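Local coordinates for hypothetical conserved protein (PDB 2PQ0) that probably acts as a magnesium-dependent phosphatase of the haloacid dehalogenase-like hydrolase superfamily, at residues Gly58-Val63 against Val71-Val76; Met123-Phe128 against Arg169-Ser174. All coordinates share one frame; numbering follows the deposited sequence.

Contact 1: residues Gly58-Val63 against Val71-Val76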
loop_
_atom_site.group_PDB
_atom_site.type_symbol
_atom_site.label_atom_id
_atom_site.label_comp_id
_atom_site.label_asym_id
_atom_site.label_seq_id
_atom_site.Cartn_x
_atom_site.Cartn_y
_atom_site.Cartn_z
ATOM N N GLY A 58 16.189 -6.100 0.062
ATOM C CA GLY A 58 17.025 -5.248 0.878
ATOM C C GLY A 58 16.627 -3.807 0.666
ATOM O O GLY A 58 17.441 -2.984 0.258
ATOM N N ILE A 59 15.360 -3.512 0.942
ATOM C CA ILE A 59 14.801 -2.172 0.792
ATOM C C ILE A 59 14.293 -1.717 2.152
ATOM O O ILE A 59 13.382 -2.330 2.697
ATOM C CB ILE A 59 13.620 -2.194 -0.210
ATOM C CG1 ILE A 59 14.149 -2.544 -1.608
ATOM C CG2 ILE A 59 12.857 -0.862 -0.168
ATOM C CD1 ILE A 59 13.081 -2.622 -2.668
ATOM N N ASP A 60 14.865 -0.650 2.699
ATOM C CA ASP A 60 14.437 -0.175 4.015
ATOM C C ASP A 60 13.872 1.245 4.030
ATOM O O ASP A 60 13.810 1.890 5.078
ATOM C CB ASP A 60 15.592 -0.297 5.016
ATOM C CG ASP A 60 16.749 0.612 4.682
ATOM O OD1 ASP A 60 17.090 0.730 3.484
ATOM O OD2 ASP A 60 17.325 1.206 5.617
ATOM N N SER A 61 13.464 1.732 2.865
ATOM C CA SER A 61 12.863 3.059 2.746
ATOM C C SER A 61 11.576 2.858 1.968
ATOM O O SER A 61 11.581 2.260 0.891
ATOM C CB SER A 61 13.789 4.017 2.001
ATOM O OG SER A 61 14.950 4.278 2.765
ATOM N N PHE A 62 10.471 3.357 2.504
ATOM C CA PHE A 62 9.197 3.134 1.844
ATOM C C PHE A 62 8.040 4.000 2.308
ATOM O O PHE A 62 8.044 4.561 3.404
ATOM C CB PHE A 62 8.786 1.668 2.037
ATOM C CG PHE A 62 8.754 1.230 3.486
ATOM C CD1 PHE A 62 9.856 0.596 4.064
ATOM C CD2 PHE A 62 7.627 1.452 4.272
ATOM C CE1 PHE A 62 9.839 0.185 5.406
ATOM C CE2 PHE A 62 7.591 1.046 5.618
ATOM C CZ PHE A 62 8.704 0.408 6.186
ATOM N N VAL A 63 7.040 4.087 1.449
ATOM C CA VAL A 63 5.833 4.815 1.765
ATOM C C VAL A 63 4.795 3.703 1.892
ATOM O O VAL A 63 4.593 2.927 0.954
ATOM C CB VAL A 63 5.445 5.776 0.632
ATOM C CG1 VAL A 63 4.140 6.470 0.966
ATOM C CG2 VAL A 63 6.554 6.802 0.426
ATOM N N VAL A 71 8.770 5.446 5.997
ATOM C CA VAL A 71 10.012 5.074 6.652
ATOM C C VAL A 71 11.211 5.335 5.757
ATOM O O VAL A 71 11.257 4.884 4.609
ATOM C CB VAL A 71 10.007 3.576 7.049
ATOM C CG1 VAL A 71 11.401 3.137 7.507
ATOM C CG2 VAL A 71 8.991 3.343 8.156
ATOM N N PHE A 72 12.177 6.071 6.298
ATOM C CA PHE A 72 13.403 6.387 5.584
ATOM C C PHE A 72 14.566 5.668 6.256
ATOM O O PHE A 72 14.854 5.902 7.428
ATOM C CB PHE A 72 13.668 7.894 5.611
ATOM C CG PHE A 72 14.924 8.296 4.896
ATOM C CD1 PHE A 72 15.069 8.056 3.533
ATOM C CD2 PHE A 72 15.973 8.890 5.590
ATOM C CE1 PHE A 72 16.240 8.400 2.873
ATOM C CE2 PHE A 72 17.147 9.237 4.939
ATOM C CZ PHE A 72 17.282 8.990 3.577
ATOM N N GLU A 73 15.214 4.785 5.505
ATOM C CA GLU A 73 16.339 4.007 6.004
ATOM C C GLU A 73 16.197 3.476 7.426
ATOM O O GLU A 73 17.008 3.775 8.307
ATOM C CB GLU A 73 17.642 4.784 5.863
ATOM C CG GLU A 73 18.219 4.723 4.464
ATOM C CD GLU A 73 19.132 5.889 4.163
ATOM O OE1 GLU A 73 20.054 6.149 4.966
ATOM O OE2 GLU A 73 18.923 6.545 3.123
ATOM N N GLY A 74 15.150 2.688 7.641
ATOM C CA GLY A 74 14.919 2.089 8.937
ATOM C C GLY A 74 14.274 2.978 9.978
ATOM O O GLY A 74 13.920 2.483 11.048
ATOM N N ASN A 75 14.112 4.267 9.692
ATOM C CA ASN A 75 13.502 5.175 10.664
ATOM C C ASN A 75 12.180 5.763 10.216
ATOM O O ASN A 75 11.936 5.954 9.023
ATOM C CB ASN A 75 14.460 6.306 11.011
ATOM C CG ASN A 75 15.699 5.811 11.709
ATOM O OD1 ASN A 75 15.625 5.224 12.790
ATOM N ND2 ASN A 75 16.852 6.036 11.091
ATOM N N VAL A 76 11.320 6.055 11.181
ATOM C CA VAL A 76 10.033 6.613 10.838
ATOM C C VAL A 76 10.189 8.071 10.464
ATOM O O VAL A 76 10.505 8.908 11.309
ATOM C CB VAL A 76 9.031 6.479 11.999
ATOM C CG1 VAL A 76 7.709 7.145 11.626
ATOM C CG2 VAL A 76 8.799 5.008 12.307
#
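The β-hairpin of strands 62-64 and 69-72, at the antiparallel end of the mixed sheet of a haloacid dehalogenase-like fold, brings Asp-60 to Phe-62 against Val-71 to Gly-74. It illustrates how a strand pair can be prolonged beyond its last backbone bridge by one backbone carbonyl and one serine hydroxyl. Phe-62 and Val-71 form an antiparallel hydrogen-bonded pair: Phe-62 N reaches Val-71 O at 2.7 Å in the carbonyl plane, and Val-71 N returns to Phe-62 O at 2.8 Å. Their side chains stand side by side on the same face of the sheet. With CG set between the backbone N and carbonyl carbon (chi1 55°), the Phe-62 ring swings over Val-71, its partner across the strands, and Val-71 CB lies over one ring face in a CH-pi contact, 3.8 Å from the centroid of the Phe-62 ring and 20° off its normal. CZ is the ring atom closest to Val-71 CB. Phe-50 meets the Phe-62 ring edge-to-face, and the Phe-62 side chain also touches Ile-41 of strand 38-42.

Beyond this pair the chain of 71-76 reverses in a type I' turn from Phe-72 to Asn-75, closed by backbone bonds in both directions between those two residues. Segment 58-63 offers two acceptors to the bend. Asp-60 O takes Gly-74 N at 3.0 Å, the donor tilted out of the carbonyl plane. Ser-61 OG, lying beside its own backbone N, takes the amide of Glu-73. That hydroxyl also bonds to Tyr-38 OH, which is shared with Glu-73 OE2, so one tyrosine joins both sides of the junction. Phe-72, pointing away from 58-63, rests on Met-191 and Leu-195 of helix 184-195. The bond from Glu-73 N to Ser-61 OG measures 2.8 Å, with 161° at the hydrogen.

Contact 2: residues Met123-Phe128 against Arg169-Ser174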
loop_
_atom_site.group_PDB
_atom_site.type_symbol
_atom_site.label_atom_id
_atom_site.label_comp_id
_atom_site.label_asym_id
_atom_site.label_seq_id
_atom_site.Cartn_x
_atom_site.Cartn_y
_atom_site.Cartn_z
HETATM N N MSE A 123 -10.480 -13.113 4.896
HETATM C CA MSE A 123 -9.054 -13.173 5.191
HETATM C C MSE A 123 -8.392 -14.371 4.535
HETATM O O MSE A 123 -7.233 -14.308 4.126
HETATM C CB MSE A 123 -8.818 -13.215 6.699
HETATM C CG MSE A 123 -9.240 -11.949 7.419
HETATM SE SE MSE A 123 -8.422 -10.354 6.692
HETATM C CE MSE A 123 -6.683 -10.498 7.523
ATOM N N ALA A 124 -9.128 -15.465 4.427
ATOM C CA ALA A 124 -8.570 -16.658 3.819
ATOM C C ALA A 124 -8.381 -16.438 2.326
ATOM O O ALA A 124 -7.490 -17.027 1.718
ATOM C CB ALA A 124 -9.481 -17.865 4.082
ATOM N N SER A 125 -9.216 -15.586 1.740
ATOM C CA SER A 125 -9.126 -15.298 0.307
ATOM C C SER A 125 -7.791 -14.611 0.046
ATOM O O SER A 125 -7.241 -14.678 -1.048
ATOM C CB SER A 125 -10.297 -14.412 -0.150
ATOM O OG SER A 125 -10.120 -13.054 0.211
ATOM N N LEU A 126 -7.279 -13.966 1.089
ATOM C CA LEU A 126 -5.998 -13.270 1.059
ATOM C C LEU A 126 -4.910 -14.259 1.460
ATOM O O LEU A 126 -3.734 -13.931 1.444
ATOM C CB LEU A 126 -6.013 -12.120 2.066
ATOM C CG LEU A 126 -6.051 -10.667 1.599
ATOM C CD1 LEU A 126 -6.977 -10.506 0.407
ATOM C CD2 LEU A 126 -6.490 -9.797 2.773
ATOM N N LYS A 127 -5.323 -15.466 1.833
ATOM C CA LYS A 127 -4.410 -16.514 2.272
ATOM C C LYS A 127 -3.898 -16.200 3.680
ATOM O O LYS A 127 -2.742 -16.466 4.016
ATOM C CB LYS A 127 -3.243 -16.641 1.301
ATOM C CG LYS A 127 -3.672 -16.874 -0.130
ATOM C CD LYS A 127 -4.368 -18.206 -0.290
ATOM C CE LYS A 127 -4.504 -18.561 -1.756
ATOM N NZ LYS A 127 -4.755 -20.019 -1.948
ATOM N N PHE A 128 -4.774 -15.625 4.495
ATOM C CA PHE A 128 -4.442 -15.289 5.870
ATOM C C PHE A 128 -5.394 -15.920 6.873
ATOM O O PHE A 128 -6.582 -16.086 6.612
ATOM C CB PHE A 128 -4.443 -13.776 6.083
ATOM C CG PHE A 128 -3.111 -13.146 5.868
ATOM C CD1 PHE A 128 -2.659 -12.871 4.585
ATOM C CD2 PHE A 128 -2.271 -12.893 6.948
ATOM C CE1 PHE A 128 -1.386 -12.360 4.377
ATOM C CE2 PHE A 128 -0.997 -12.384 6.752
ATOM C CZ PHE A 128 -0.552 -12.118 5.459
ATOM N N ARG A 169 -14.301 -1.373 -0.874
ATOM C CA ARG A 169 -14.598 -2.795 -0.730
ATOM C C ARG A 169 -13.677 -3.688 -1.547
ATOM O O ARG A 169 -13.408 -3.410 -2.715
ATOM C CB ARG A 169 -16.056 -3.055 -1.110
ATOM C CG ARG A 169 -16.500 -4.500 -1.029
ATOM C CD ARG A 169 -18.016 -4.562 -0.966
ATOM N NE ARG A 169 -18.503 -3.934 0.259
ATOM C CZ ARG A 169 -18.566 -4.537 1.445
ATOM N NH1 ARG A 169 -19.018 -3.869 2.501
ATOM N NH2 ARG A 169 -18.204 -5.813 1.569
ATOM N N TRP A 170 -13.201 -4.765 -0.921
ATOM C CA TRP A 170 -12.301 -5.712 -1.576
ATOM C C TRP A 170 -12.815 -7.142 -1.494
ATOM O O TRP A 170 -12.150 -8.078 -1.945
ATOM C CB TRP A 170 -10.911 -5.661 -0.942
ATOM C CG TRP A 170 -10.895 -5.998 0.525
ATOM C CD1 TRP A 170 -11.129 -5.145 1.566
ATOM C CD2 TRP A 170 -10.625 -7.280 1.109
ATOM N NE1 TRP A 170 -11.012 -5.811 2.761
ATOM C CE2 TRP A 170 -10.703 -7.123 2.512
ATOM C CE3 TRP A 170 -10.318 -8.545 0.584
ATOM C CZ2 TRP A 170 -10.489 -8.190 3.401
ATOM C CZ3 TRP A 170 -10.106 -9.608 1.472
ATOM C CH2 TRP A 170 -10.190 -9.417 2.864
ATOM N N HIS A 171 -13.996 -7.313 -0.912
ATOM C CA HIS A 171 -14.575 -8.642 -0.775
ATOM C C HIS A 171 -16.059 -8.506 -0.440
ATOM O O HIS A 171 -16.495 -7.474 0.077
ATOM C CB HIS A 171 -13.824 -9.412 0.329
ATOM C CG HIS A 171 -14.265 -10.833 0.496
ATOM N ND1 HIS A 171 -15.476 -11.180 1.053
ATOM C CD2 HIS A 171 -13.660 -11.998 0.160
ATOM C CE1 HIS A 171 -15.600 -12.495 1.054
ATOM N NE2 HIS A 171 -14.512 -13.017 0.516
ATOM N N ASP A 172 -16.834 -9.538 -0.746
ATOM C CA ASP A 172 -18.260 -9.516 -0.457
ATOM C C ASP A 172 -18.561 -9.109 0.978
ATOM O O ASP A 172 -19.479 -8.321 1.214
ATOM C CB ASP A 172 -18.881 -10.885 -0.733
ATOM C CG ASP A 172 -19.101 -11.138 -2.206
ATOM O OD1 ASP A 172 -19.436 -12.283 -2.565
ATOM O OD2 ASP A 172 -18.950 -10.191 -3.009
ATOM N N VAL A 173 -17.794 -9.625 1.934
ATOM C CA VAL A 173 -18.039 -9.295 3.337
ATOM C C VAL A 173 -16.947 -8.501 4.054
ATOM O O VAL A 173 -16.818 -8.594 5.271
ATOM C CB VAL A 173 -18.348 -10.568 4.177
ATOM C CG1 VAL A 173 -19.636 -11.228 3.674
ATOM C CG2 VAL A 173 -17.180 -11.544 4.113
ATOM N N SER A 174 -16.172 -7.711 3.314
ATOM C CA SER A 174 -15.125 -6.904 3.936
ATOM C C SER A 174 -14.740 -5.688 3.102
ATOM O O SER A 174 -14.640 -5.763 1.876
ATOM C CB SER A 174 -13.873 -7.748 4.204
ATOM O OG SER A 174 -12.931 -7.022 4.981
#
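His-171 O receives two N-H groups, from Arg-169 NH2 at 2.8 Å and from Ser-174 N at 3.3 Å, fixing the bend that presents His-171 and Trp-170 to Ser-125 and Leu-126. The imidazole is tied as well: Val-173 N approaches His-171 ND1 at 2.9 Å, almost in the ring plane, which sets the ring's rotation and turns CD2 toward Ser-125 OG. That hydroxyl bonds back to Ser-122 O in the preceding helical turn and meets His-171 through van der Waals contact.

Here the end of helix 117-125, closed by a Schellman motif at Lys-127, packs on a classic beta bulge in which Trp-170 and His-171 both oppose Ser-174 where strands 165-171 and 174-179 meet. CG of Trp-170 sits between its backbone N and carbonyl carbon (chi1 60°), sending the benzo end of the indole to the helix. One indole face is covered by His-171 CB and Ser-174 CB. The Leu-126 side chain runs against that of Trp-170 and meets the benzo end obliquely, CD1 3.4 Å from Trp-170 CZ3 and CD2 3.7 Å from Trp-170 CH2. Met-123, a selenomethionine here, adds an oblique Met-aromatic contact, SE lying 4.3 Å from Trp-170 CH2.

Overall arrangement
Followed from the N terminus, the chain first lays down strands 5-8 and 38-42 and then closes a short loop at contact 1, where seven residues separate the segments and strands 62-64 and 69-72 pair at the antiparallel side of the mixed sheet. Only afterwards does it enter the five-stranded antiparallel sheet, consistent with the cap of this superfamily. There contact 2 closes a longer loop of 40 residues. The two loops are in series, neither nested nor crossed. Their centres lie 28 Å apart on opposite sides of the chain's centre: contact 1 joins two strands of the mixed sheet, contact 2 the end of helix 117-125 to edge strand 165-171 of the antiparallel sheet.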